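PDB 6DJ8: beta sliding clamp from Borrelia burgdorferi, which probably forms a ring-shaped head-to-tail homodimer around DNA that tethers DNA polymerases and other proteins to it and so confers processivity. Local coordinates for residues 166-170 against 380-385; 358-364 against 375-379. All blocks are in the same frame, centred on the assembly; numbering follows the deposited sequence.

Interaction 1 (166-170 against 380-385)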
loop_
_atom_site.group_PDB
_atom_site.type_symbol
_atom_site.label_atom_id
_atom_site.label_comp_id
_atom_site.label_asym_id
_atom_site.label_seq_id
_atom_site.Cartn_x
_atom_site.Cartn_y
_atom_site.Cartn_z
ATOM N N ARG A 166 -9.335 -12.667 19.200
ATOM C CA ARG A 166 -8.392 -13.473 19.967
ATOM C C ARG A 166 -8.247 -14.892 19.438
ATOM O O ARG A 166 -7.271 -15.567 19.781
ATOM C CB ARG A 166 -8.823 -13.509 21.440
ATOM C CG ARG A 166 -8.323 -12.266 22.161
ATOM C CD ARG A 166 -9.182 -11.767 23.308
ATOM N NE ARG A 166 -8.684 -10.456 23.708
ATOM C CZ ARG A 166 -8.206 -10.146 24.906
ATOM N NH1 ARG A 166 -8.205 -11.029 25.893
ATOM N NH2 ARG A 166 -7.758 -8.921 25.124
ATOM N N ILE A 167 -9.164 -15.358 18.588
ATOM C CA ILE A 167 -9.194 -16.750 18.160
ATOM C C ILE A 167 -8.762 -16.916 16.702
ATOM O O ILE A 167 -7.969 -17.811 16.385
ATOM C CB ILE A 167 -10.600 -17.345 18.389
ATOM C CG1 ILE A 167 -10.811 -17.654 19.873
ATOM C CG2 ILE A 167 -10.774 -18.609 17.582
ATOM C CD1 ILE A 167 -10.137 -18.939 20.324
ATOM N N ALA A 168 -9.236 -16.041 15.800
ATOM C CA ALA A 168 -9.103 -16.314 14.367
ATOM C C ALA A 168 -7.644 -16.473 13.937
ATOM O O ALA A 168 -7.309 -17.396 13.179
ATOM C CB ALA A 168 -9.774 -15.199 13.556
ATOM N N PHE A 169 -6.756 -15.588 14.406
ATOM C CA PHE A 169 -5.386 -15.595 13.894
ATOM C C PHE A 169 -4.637 -16.885 14.202
ATOM O O PHE A 169 -3.680 -17.215 13.494
ATOM C CB PHE A 169 -4.609 -14.388 14.450
ATOM C CG PHE A 169 -4.176 -14.550 15.894
ATOM C CD1 PHE A 169 -4.999 -14.136 16.931
ATOM C CD2 PHE A 169 -2.932 -15.108 16.205
ATOM C CE1 PHE A 169 -4.592 -14.283 18.284
ATOM C CE2 PHE A 169 -2.508 -15.236 17.523
ATOM C CZ PHE A 169 -3.351 -14.838 18.570
ATOM N N SER A 170 -5.045 -17.635 15.236
ATOM C CA SER A 170 -4.330 -18.853 15.601
ATOM C C SER A 170 -4.679 -20.064 14.746
ATOM O O SER A 170 -3.938 -21.060 14.781
ATOM C CB SER A 170 -4.623 -19.232 17.057
ATOM O OG SER A 170 -3.911 -18.420 17.954
ATOM N N ASN A 380 -7.437 -11.665 33.810
ATOM C CA ASN A 380 -8.279 -12.298 32.806
ATOM C C ASN A 380 -8.026 -13.799 32.812
ATOM O O ASN A 380 -6.949 -14.258 32.416
ATOM C CB ASN A 380 -8.002 -11.711 31.426
ATOM C CG ASN A 380 -8.960 -12.210 30.367
ATOM O OD1 ASN A 380 -9.793 -13.082 30.613
ATOM N ND2 ASN A 380 -8.828 -11.662 29.156
ATOM N N PHE A 381 -9.044 -14.565 33.181
ATOM C CA PHE A 381 -8.919 -16.012 33.245
ATOM C C PHE A 381 -9.673 -16.677 32.114
ATOM O O PHE A 381 -9.790 -17.908 32.090
ATOM C CB PHE A 381 -9.373 -16.511 34.618
ATOM C CG PHE A 381 -8.611 -15.876 35.734
ATOM C CD1 PHE A 381 -7.296 -16.246 35.980
ATOM C CD2 PHE A 381 -9.171 -14.864 36.493
ATOM C CE1 PHE A 381 -6.565 -15.647 36.994
ATOM C CE2 PHE A 381 -8.442 -14.257 37.511
ATOM C CZ PHE A 381 -7.140 -14.653 37.761
ATOM N N ASN A 382 -10.215 -15.874 31.195
ATOM C CA ASN A 382 -10.933 -16.351 30.025
ATOM C C ASN A 382 -10.041 -16.570 28.812
ATOM O O ASN A 382 -10.424 -17.317 27.908
ATOM C CB ASN A 382 -12.075 -15.387 29.692
ATOM C CG ASN A 382 -13.160 -15.401 30.766
ATOM O OD1 ASN A 382 -13.159 -14.570 31.673
ATOM N ND2 ASN A 382 -14.059 -16.371 30.691
ATOM N N PHE A 383 -8.901 -15.890 28.713
ATOM C CA PHE A 383 -8.084 -15.969 27.509
ATOM C C PHE A 383 -6.712 -16.545 27.828
ATOM O O PHE A 383 -6.027 -16.077 28.746
ATOM C CB PHE A 383 -7.966 -14.596 26.855
ATOM C CG PHE A 383 -7.084 -14.570 25.647
ATOM C CD1 PHE A 383 -7.235 -15.501 24.632
ATOM C CD2 PHE A 383 -6.121 -13.592 25.514
ATOM C CE1 PHE A 383 -6.421 -15.461 23.511
ATOM C CE2 PHE A 383 -5.314 -13.538 24.398
ATOM C CZ PHE A 383 -5.458 -14.473 23.396
ATOM N N THR A 384 -6.310 -17.552 27.056
ATOM C CA THR A 384 -4.974 -18.131 27.139
ATOM C C THR A 384 -4.415 -18.283 25.737
ATOM O O THR A 384 -5.117 -18.759 24.838
ATOM C CB THR A 384 -5.006 -19.495 27.840
ATOM O OG1 THR A 384 -5.425 -19.310 29.183
ATOM C CG2 THR A 384 -3.648 -20.149 27.827
ATOM N N HIS A 385 -3.160 -17.884 25.549
ATOM C CA HIS A 385 -2.447 -18.136 24.305
ATOM C C HIS A 385 -1.147 -18.874 24.596
ATOM O O HIS A 385 -0.360 -18.463 25.462
ATOM C CB HIS A 385 -2.160 -16.852 23.527
ATOM C CG HIS A 385 -1.672 -17.109 22.138
ATOM N ND1 HIS A 385 -2.516 -17.438 21.094
ATOM C CD2 HIS A 385 -0.414 -17.142 21.632
ATOM C CE1 HIS A 385 -1.799 -17.621 19.998
ATOM N NE2 HIS A 385 -0.521 -17.442 20.296
#

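Interaction 2 (358-364 against 375-379)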
loop_
_atom_site.group_PDB
_atom_site.type_symbol
_atom_site.label_atom_id
_atom_site.label_comp_id
_atom_site.label_asym_id
_atom_site.label_seq_id
_atom_site.Cartn_x
_atom_site.Cartn_y
_atom_site.Cartn_z
ATOM N N PHE A 358 -3.601 -8.198 22.716
ATOM C CA PHE A 358 -3.749 -7.902 24.140
ATOM C C PHE A 358 -4.141 -6.446 24.344
ATOM O O PHE A 358 -3.741 -5.572 23.575
ATOM C CB PHE A 358 -2.449 -8.220 24.889
ATOM C CG PHE A 358 -2.273 -9.676 25.180
ATOM C CD1 PHE A 358 -2.149 -10.587 24.149
ATOM C CD2 PHE A 358 -2.205 -10.134 26.485
ATOM C CE1 PHE A 358 -1.998 -11.930 24.411
ATOM C CE2 PHE A 358 -2.046 -11.481 26.751
ATOM C CZ PHE A 358 -1.946 -12.379 25.712
ATOM N N GLU A 359 -4.978 -6.191 25.353
ATOM C CA GLU A 359 -5.402 -4.828 25.644
ATOM C C GLU A 359 -4.988 -4.326 27.019
ATOM O O GLU A 359 -5.325 -3.190 27.362
ATOM C CB GLU A 359 -6.929 -4.704 25.520
ATOM C CG GLU A 359 -7.572 -5.830 24.744
ATOM C CD GLU A 359 -9.046 -5.604 24.465
ATOM O OE1 GLU A 359 -9.389 -5.343 23.293
ATOM O OE2 GLU A 359 -9.859 -5.690 25.411
ATOM N N THR A 360 -4.264 -5.113 27.806
ATOM C CA THR A 360 -3.846 -4.664 29.125
ATOM C C THR A 360 -2.521 -3.913 29.046
ATOM O O THR A 360 -1.794 -3.988 28.058
ATOM C CB THR A 360 -3.717 -5.848 30.078
ATOM O OG1 THR A 360 -3.060 -6.927 29.401
ATOM C CG2 THR A 360 -5.091 -6.310 30.516
ATOM N N SER A 361 -2.213 -3.189 30.125
ATOM C CA SER A 361 -0.948 -2.468 30.230
ATOM C C SER A 361 0.231 -3.430 30.263
ATOM O O SER A 361 1.292 -3.142 29.697
ATOM C CB SER A 361 -0.942 -1.600 31.490
ATOM O OG SER A 361 -0.022 -0.531 31.366
ATOM N N LYS A 362 0.072 -4.561 30.945
ATOM C CA LYS A 362 1.122 -5.551 31.100
ATOM C C LYS A 362 0.643 -6.893 30.565
ATOM O O LYS A 362 -0.555 -7.120 30.386
ATOM C CB LYS A 362 1.541 -5.663 32.571
ATOM C CG LYS A 362 1.902 -4.304 33.174
ATOM C CD LYS A 362 2.980 -4.413 34.237
ATOM C CE LYS A 362 3.412 -3.029 34.744
ATOM N NZ LYS A 362 4.665 -2.543 34.040
ATOM N N ILE A 363 1.591 -7.789 30.308
ATOM C CA ILE A 363 1.287 -9.132 29.835
ATOM C C ILE A 363 2.025 -10.141 30.706
ATOM O O ILE A 363 3.182 -9.921 31.082
ATOM C CB ILE A 363 1.660 -9.292 28.346
ATOM C CG1 ILE A 363 1.261 -10.669 27.829
ATOM C CG2 ILE A 363 3.143 -9.061 28.139
ATOM C CD1 ILE A 363 1.561 -10.874 26.328
ATOM N N GLU A 364 1.356 -11.244 31.035
ATOM C CA GLU A 364 2.002 -12.329 31.763
ATOM C C GLU A 364 2.554 -13.332 30.760
ATOM O O GLU A 364 1.856 -13.729 29.822
ATOM C CB GLU A 364 1.022 -13.021 32.717
ATOM C CG GLU A 364 0.154 -12.083 33.537
ATOM C CD GLU A 364 -0.930 -12.830 34.312
ATOM O OE1 GLU A 364 -1.826 -13.403 33.659
ATOM O OE2 GLU A 364 -0.896 -12.836 35.553
ATOM N N LEU A 375 0.855 -17.102 27.337
ATOM C CA LEU A 375 0.601 -15.671 27.369
ATOM C C LEU A 375 -0.804 -15.412 27.867
ATOM O O LEU A 375 -1.756 -16.021 27.372
ATOM C CB LEU A 375 0.750 -15.044 25.979
ATOM C CG LEU A 375 2.114 -14.705 25.399
ATOM C CD1 LEU A 375 3.074 -15.844 25.554
ATOM C CD2 LEU A 375 1.958 -14.287 23.879
ATOM N N SER A 376 -0.937 -14.470 28.795
ATOM C CA SER A 376 -2.239 -14.105 29.316
ATOM C C SER A 376 -2.193 -12.674 29.825
ATOM O O SER A 376 -1.121 -12.097 30.043
ATOM C CB SER A 376 -2.659 -15.051 30.443
ATOM O OG SER A 376 -1.639 -15.104 31.421
ATOM N N GLU A 377 -3.381 -12.121 30.038
ATOM C CA GLU A 377 -3.648 -10.823 30.635
ATOM C C GLU A 377 -3.856 -11.001 32.135
ATOM O O GLU A 377 -4.501 -11.970 32.554
ATOM C CB GLU A 377 -4.889 -10.183 30.014
ATOM C CG GLU A 377 -4.673 -9.641 28.608
ATOM C CD GLU A 377 -5.958 -9.189 27.911
ATOM O OE1 GLU A 377 -7.033 -9.742 28.223
ATOM O OE2 GLU A 377 -5.892 -8.294 27.037
ATOM N N PRO A 378 -3.265 -10.120 32.946
ATOM C CA PRO A 378 -3.552 -10.141 34.386
ATOM C C PRO A 378 -5.037 -9.935 34.637
ATOM O O PRO A 378 -5.686 -9.110 33.992
ATOM C CB PRO A 378 -2.719 -8.981 34.948
ATOM C CG PRO A 378 -1.556 -8.863 33.996
ATOM C CD PRO A 378 -2.194 -9.149 32.651
ATOM N N GLU A 379 -5.570 -10.716 35.577
ATOM C CA GLU A 379 -6.959 -10.703 36.025
ATOM C C GLU A 379 -7.923 -11.228 34.969
ATOM O O GLU A 379 -9.134 -11.241 35.214
ATOM C CB GLU A 379 -7.419 -9.307 36.484
HETATM O O HOH W 1 1.010 -16.608 31.136
HETATM O O HOH W 2 -3.447 -13.290 36.503
#

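Interaction 1 (166-170 against 380-385)
Asn380 opens the second segment with an Asx turn: its OD1 accepts from the backbone N of Asn382 at 2.9 Å, with an N-H...acceptor angle of 151°. Asn380 ND2 lies 3.4 Å from Arg166 NH1, at the edge of the guanidinium; since both atoms are donors, this is proximity without a bond, and both groups bond to Glu377, Asn380 ND2 to OE1 and Arg166 NH2 to OE2. Phe383, where the chain has entered its strand, carries the centre of the contact. Phe383 CA is 8.0 Å from Arg166 CA, and both CA-to-CB bonds point across the gap. Arg166 CG sits 3.9 Å from the centroid of the Phe383 ring and 12° off the ring normal, a CH-pi contact in which the aliphatic part of the arginine covers one face, while Arg166 NH1 reaches Phe383 CD2 at 3.3 Å. Two residues on, His385 CE1 approaches Ser170 OG at 3.0 Å and Phe169 CZ at 3.5 Å; the two rings are oblique, with planes at 31° and centroids 5.2 Å apart. Ser204 hydrogen-bonds to both His385 ND1 and Ser170 OG. The contact thus sets helix 157-167 and the residues that follow it, in the central domain, against strand 383-387 of the C-terminal domain, beside strand 202-211, whose Cys206 touches Arg166 and Ile167.

Interaction 2 (358-364 against 375-379)
Glu364, Glu377 and Pro378 lose the most surface here, 100, 88 and 72 Å² respectively. Glu364 forms an antiparallel hydrogen-bonded pair with Ser376, CA to CA 5.2 Å: Glu364 N donates to Ser376 O at 2.8 Å (158°), and Ser376 N returns a bond to Glu364 O at 3.1 Å (159°). Both side chains lie on the same face of the sheet, which lets Ser376 OG donate to Glu364 OE1 at 2.8 Å. Water 1 donates to Ser376 OG at 3.1 Å, and water 2 to Glu364 OE2 at 2.8 Å.

Next to this pair, the side chains of Glu377 and Pro378 make the further contacts. Glu377 OE2 accepts from the backbone N of Glu359 at 2.8 Å with a nearly linear 177° angle, and the same oxygen forms a salt bridge with Arg166. Glu377 CG is 3.3 Å from Phe358 CD2 and also 3.3 Å from Thr360 OG1, a hydroxyl that donates to Lys362 O at 2.7 Å. Pro378 packs its CG 3.7 Å from Glu364 CG and its CD 3.5 Å from Lys362 O.

Apolar contacts with Leu375 add to this: Phe358 CZ meets Leu375 CB at 3.8 Å, and Ile363 CD1 meets Leu375 CG at 4.0 Å. Strands 362-367 and 373-376 form a beta hairpin at whose open end these residues meet. Strand 278-283 flanks it beside 362-367 and strand 383-387 beside 373-376, while Ile355 of helix 348-355 touches both Ile363 and Leu375.

In the fold
Centred 11 Å apart, the two interactions share one antiparallel sheet, in which strands 202-211, 383-387, 373-376, 362-367 and 278-283 are consecutive neighbours. Interaction 2 is local, pairing 358-364 with 375-379, and falls between the segments of interaction 1 along the chain; interaction 1 brings 166-170 to 380-385 across 210 residues. They touch directly: Arg166 NH2 forms a 2.7 Å salt bridge with Glu377 OE2, and Phe383 CE2 packs 3.7 Å from Phe358 CE1. The hairpin of the C-terminal domain therefore continues into the contact with the central domain, consistent with a clamp built from successive domains joined through continuous sheets.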